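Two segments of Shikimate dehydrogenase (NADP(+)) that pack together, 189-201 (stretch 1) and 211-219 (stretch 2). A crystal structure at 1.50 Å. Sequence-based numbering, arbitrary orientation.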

# COMPACT_ATOMS: atom_id res chain seq x y z
N ASN B 189 -22.08 29.57 -0.05
CA ASN B 189 -21.63 30.88 -0.52
C ASN B 189 -20.39 30.78 -1.41
O ASN B 189 -19.25 30.84 -0.93
CB ASN B 189 -21.35 31.81 0.67
CG ASN B 189 -22.61 32.13 1.46
OD1 ASN B 189 -23.60 31.41 1.38
ND2 ASN B 189 -22.56 33.21 2.23
N VAL B 190 -20.63 30.64 -2.71
CA VAL B 190 -19.55 30.54 -3.69
C VAL B 190 -18.99 31.92 -4.08
O VAL B 190 -17.97 32.01 -4.77
CB VAL B 190 -20.01 29.80 -4.97
CG1 VAL B 190 -20.53 28.41 -4.62
CG2 VAL B 190 -21.07 30.59 -5.73
N GLY B 191 -19.66 32.98 -3.62
CA GLY B 191 -19.23 34.35 -3.91
C GLY B 191 -18.35 34.98 -2.84
O GLY B 191 -18.10 36.19 -2.89
N ILE B 192 -17.87 34.18 -1.88
CA ILE B 192 -17.00 34.67 -0.81
C ILE B 192 -15.63 33.98 -0.83
O ILE B 192 -15.54 32.76 -0.94
CB ILE B 192 -17.63 34.48 0.58
CG1 ILE B 192 -18.83 35.41 0.72
CG2 ILE B 192 -16.61 34.77 1.69
CD1 ILE B 192 -19.56 35.31 2.05
N SER B 193 -14.59 34.80 -0.70
CA SER B 193 -13.21 34.36 -0.69
C SER B 193 -12.63 34.46 0.71
O SER B 193 -12.96 35.39 1.45
CB SER B 193 -12.40 35.24 -1.64
OG SER B 193 -11.01 35.03 -1.48
N PRO B 194 -11.75 33.53 1.10
CA PRO B 194 -11.14 33.59 2.43
C PRO B 194 -10.23 34.81 2.62
O PRO B 194 -9.90 35.17 3.75
CB PRO B 194 -10.32 32.30 2.51
CG PRO B 194 -10.08 31.92 1.10
CD PRO B 194 -11.27 32.37 0.33
N VAL B 195 -9.80 35.41 1.51
CA VAL B 195 -8.95 36.59 1.54
C VAL B 195 -9.40 37.61 0.53
O VAL B 195 -10.00 37.28 -0.50
CB VAL B 195 -7.47 36.24 1.28
CG1 VAL B 195 -6.89 35.45 2.44
CG2 VAL B 195 -7.29 35.50 -0.05
N SER B 196 -9.10 38.87 0.83
CA SER B 196 -9.46 39.97 -0.03
C SER B 196 -8.62 40.03 -1.30
O SER B 196 -7.53 39.45 -1.38
CB SER B 196 -9.27 41.28 0.73
OG SER B 196 -7.91 41.44 1.09
N LYS B 197 -9.14 40.77 -2.26
CA LYS B 197 -8.49 41.01 -3.54
C LYS B 197 -7.10 41.62 -3.32
O LYS B 197 -6.16 41.32 -4.05
CB LYS B 197 -9.37 41.97 -4.35
CG LYS B 197 -8.92 42.17 -5.79
CD LYS B 197 -9.80 43.13 -6.57
CE LYS B 197 -9.72 44.56 -6.04
NZ LYS B 197 -10.44 45.53 -6.91
N SER B 198 -6.98 42.48 -2.31
CA SER B 198 -5.71 43.14 -1.98
C SER B 198 -4.61 42.16 -1.57
O SER B 198 -3.43 42.40 -1.84
CB SER B 198 -5.91 44.16 -0.86
OG SER B 198 -6.84 45.15 -1.24
N ILE B 199 -5.00 41.09 -0.89
CA ILE B 199 -4.04 40.05 -0.48
C ILE B 199 -3.73 39.17 -1.69
O ILE B 199 -2.57 38.84 -1.95
CB ILE B 199 -4.58 39.19 0.69
CG1 ILE B 199 -4.59 40.02 1.98
CG2 ILE B 199 -3.73 37.92 0.88
CD1 ILE B 199 -5.28 39.33 3.15
N ILE B 200 -4.76 38.82 -2.45
CA ILE B 200 -4.57 37.99 -3.65
C ILE B 200 -3.63 38.67 -4.64
O ILE B 200 -2.85 38.02 -5.32
CB ILE B 200 -5.92 37.66 -4.34
CG1 ILE B 200 -6.74 36.75 -3.42
CG2 ILE B 200 -5.67 36.97 -5.67
CD1 ILE B 200 -8.13 36.42 -3.93
N GLN B 201 -3.70 39.99 -4.69
CA GLN B 201 -2.84 40.73 -5.59
C GLN B 201 -1.35 40.53 -5.29
O GLN B 201 -0.52 40.66 -6.19
CB GLN B 201 -3.21 42.21 -5.53
CG GLN B 201 -2.57 43.05 -6.61
CD GLN B 201 -3.14 44.45 -6.62
OE1 GLN B 201 -4.05 44.76 -5.86
NE2 GLN B 201 -2.60 45.31 -7.49
N TYR B 211 -13.29 22.27 -4.69
CA TYR B 211 -13.77 22.12 -6.05
C TYR B 211 -15.27 22.34 -6.07
O TYR B 211 -16.00 21.73 -5.30
CB TYR B 211 -13.47 20.75 -6.66
CG TYR B 211 -14.19 20.63 -7.98
CD1 TYR B 211 -13.79 21.38 -9.08
CD2 TYR B 211 -15.32 19.83 -8.12
CE1 TYR B 211 -14.45 21.31 -10.29
CE2 TYR B 211 -16.00 19.75 -9.32
CZ TYR B 211 -15.56 20.49 -10.40
OH TYR B 211 -16.23 20.41 -11.60
N ASN B 212 -15.70 23.24 -6.94
CA ASN B 212 -17.11 23.48 -7.17
C ASN B 212 -17.29 23.81 -8.65
O ASN B 212 -16.58 24.65 -9.20
CB ASN B 212 -17.67 24.58 -6.25
CG ASN B 212 -16.97 25.91 -6.43
OD1 ASN B 212 -15.88 25.98 -7.01
ND2 ASN B 212 -17.59 26.97 -5.93
N PRO B 213 -18.21 23.09 -9.32
CA PRO B 213 -18.47 23.34 -10.73
C PRO B 213 -18.62 24.83 -11.09
O PRO B 213 -18.20 25.23 -12.17
CB PRO B 213 -19.79 22.60 -10.96
CG PRO B 213 -19.72 21.44 -10.02
CD PRO B 213 -18.91 21.89 -8.83
N GLY B 214 -19.19 25.63 -10.19
CA GLY B 214 -19.42 27.06 -10.44
C GLY B 214 -18.23 28.00 -10.23
O GLY B 214 -18.36 29.22 -10.41
N GLU B 215 -17.09 27.43 -9.85
CA GLU B 215 -15.85 28.18 -9.61
C GLU B 215 -15.90 29.06 -8.36
O GLU B 215 -16.82 29.86 -8.17
CB GLU B 215 -15.46 29.03 -10.83
CG GLU B 215 -14.08 29.65 -10.70
CD GLU B 215 -13.61 30.31 -11.97
OE1 GLU B 215 -14.46 30.87 -12.70
OE2 GLU B 215 -12.39 30.28 -12.23
N THR B 216 -14.87 28.93 -7.53
CA THR B 216 -14.78 29.68 -6.29
C THR B 216 -14.46 31.16 -6.53
O THR B 216 -13.81 31.51 -7.52
CB THR B 216 -13.69 29.11 -5.37
OG1 THR B 216 -12.41 29.26 -6.01
CG2 THR B 216 -13.96 27.65 -5.07
N GLU B 217 -14.90 32.02 -5.62
CA GLU B 217 -14.62 33.44 -5.72
C GLU B 217 -13.11 33.67 -5.64
O GLU B 217 -12.56 34.53 -6.32
CB GLU B 217 -15.33 34.20 -4.60
CG GLU B 217 -15.16 35.71 -4.64
CD GLU B 217 -15.80 36.37 -5.86
OE1 GLU B 217 -16.45 35.67 -6.65
OE2 GLU B 217 -15.65 37.60 -6.03
N PHE B 218 -12.44 32.87 -4.81
CA PHE B 218 -10.99 32.93 -4.64
C PHE B 218 -10.30 32.83 -6.00
O PHE B 218 -9.51 33.70 -6.37
CB PHE B 218 -10.58 31.80 -3.68
CG PHE B 218 -9.09 31.67 -3.44
CD1 PHE B 218 -8.39 32.63 -2.75
CD2 PHE B 218 -8.44 30.49 -3.79
CE1 PHE B 218 -7.03 32.48 -2.50
CE2 PHE B 218 -7.08 30.32 -3.53
CZ PHE B 218 -6.38 31.32 -2.89
N LEU B 219 -10.60 31.77 -6.75
CA LEU B 219 -10.00 31.59 -8.08
C LEU B 219 -10.58 32.53 -9.12
O LEU B 219 -9.90 32.92 -10.06
CB LEU B 219 -10.14 30.14 -8.56
CG LEU B 219 -9.45 29.10 -7.68
CD1 LEU B 219 -9.53 27.73 -8.33
CD2 LEU B 219 -8.01 29.50 -7.41
O HOH W 1 -13.66 31.43 -2.58

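Contact between residues 189-201 and 211-219 of shikimate dehydrogenase (NADP(+)), burying 398 Å² counted over both sides. Three residues carry most of it: Phe218 (92 Å² covered), Glu217 (76 Å²) and Val190 (63 Å²). The backbones run close together, with CA to CA distances of 5.0 Å between Gly191 and Glu217 and 4.8 Å between Ser193 and Phe218, so main-chain atoms take part in the contact alongside side chains.

Phe218, buried in the first turn of a helix, is the apolar anchor. Its CA-to-CB bond points sideways to the other stretch, and with chi1 at 177° (t) the ring lies against Ser193, Val195 and Ile200, with Pro194 at its CB. Val195 CG2 lies 3.9 Å from Phe218 CE1 and Ser193 OG 3.8 Å from Phe218 CD1, both at the ring edge and near its plane. Pro194 CD approaches the root of the side chain, 4.1 Å from Phe218 CB. Ile200, which points toward stretch 2 from a helix, extends through chi1 m and chi2 t to place CD1 4.0 Å from Phe218 CD1 and 3.9 Å from the carbonyl oxygen, Phe218 O. These are van der Waals distances. The Ser193 hydroxyl beside the ring edge has a partner in its own stretch: Ser193 OG donates to Val195 O at 2.7 Å.

Glu217 points toward stretch 1, yet it packs there through the aliphatic part of its side chain. Glu217 CG is 3.5 Å from Gly191 O, Glu217 CB is 3.7 Å from Ile192 N, and Glu217 CG is 4.1 Å from Ser193 CB. The bend at chi2 (65°, p) follows a t rotamer at chi1, and the carboxylate makes no salt bridge across the contact. The one direct hydrogen bond between the stretches uses the Glu217 backbone instead: Glu217 N donates to Val190 O at 3.2 Å, but the N-H...acceptor angle of 120° makes it weak. A water also bridges the stretches one residue further along stretch 2 and two along stretch 1, donating to Ile192 O at 2.8 Å and accepting from Phe218 N at 2.9 Å. Successive amides at the start of the helix, which lack partners in a preceding turn, thus meet carbonyls of stretch 1, one directly and one through water.

Thr216 holds the N-cap position just before these amides. Its CA-to-CB bond points away from stretch 1, and its OG1 accepts from Leu219 N at 3.2 Å and 165°, a well-aligned capping bond inside stretch 2.

Val190 belongs to a type I turn from Asn189 to Ile192 and, although poorly ordered, has 63 Å² covered by stretch 2. Its side chain, in rotamer m, brings CG1 to 3.5 Å from Asn212 ND2. Asn212 points toward stretch 1 and opens a second type I turn, ending at Glu215 and closed by Glu215 N donating to Asn212 O at 2.9 Å.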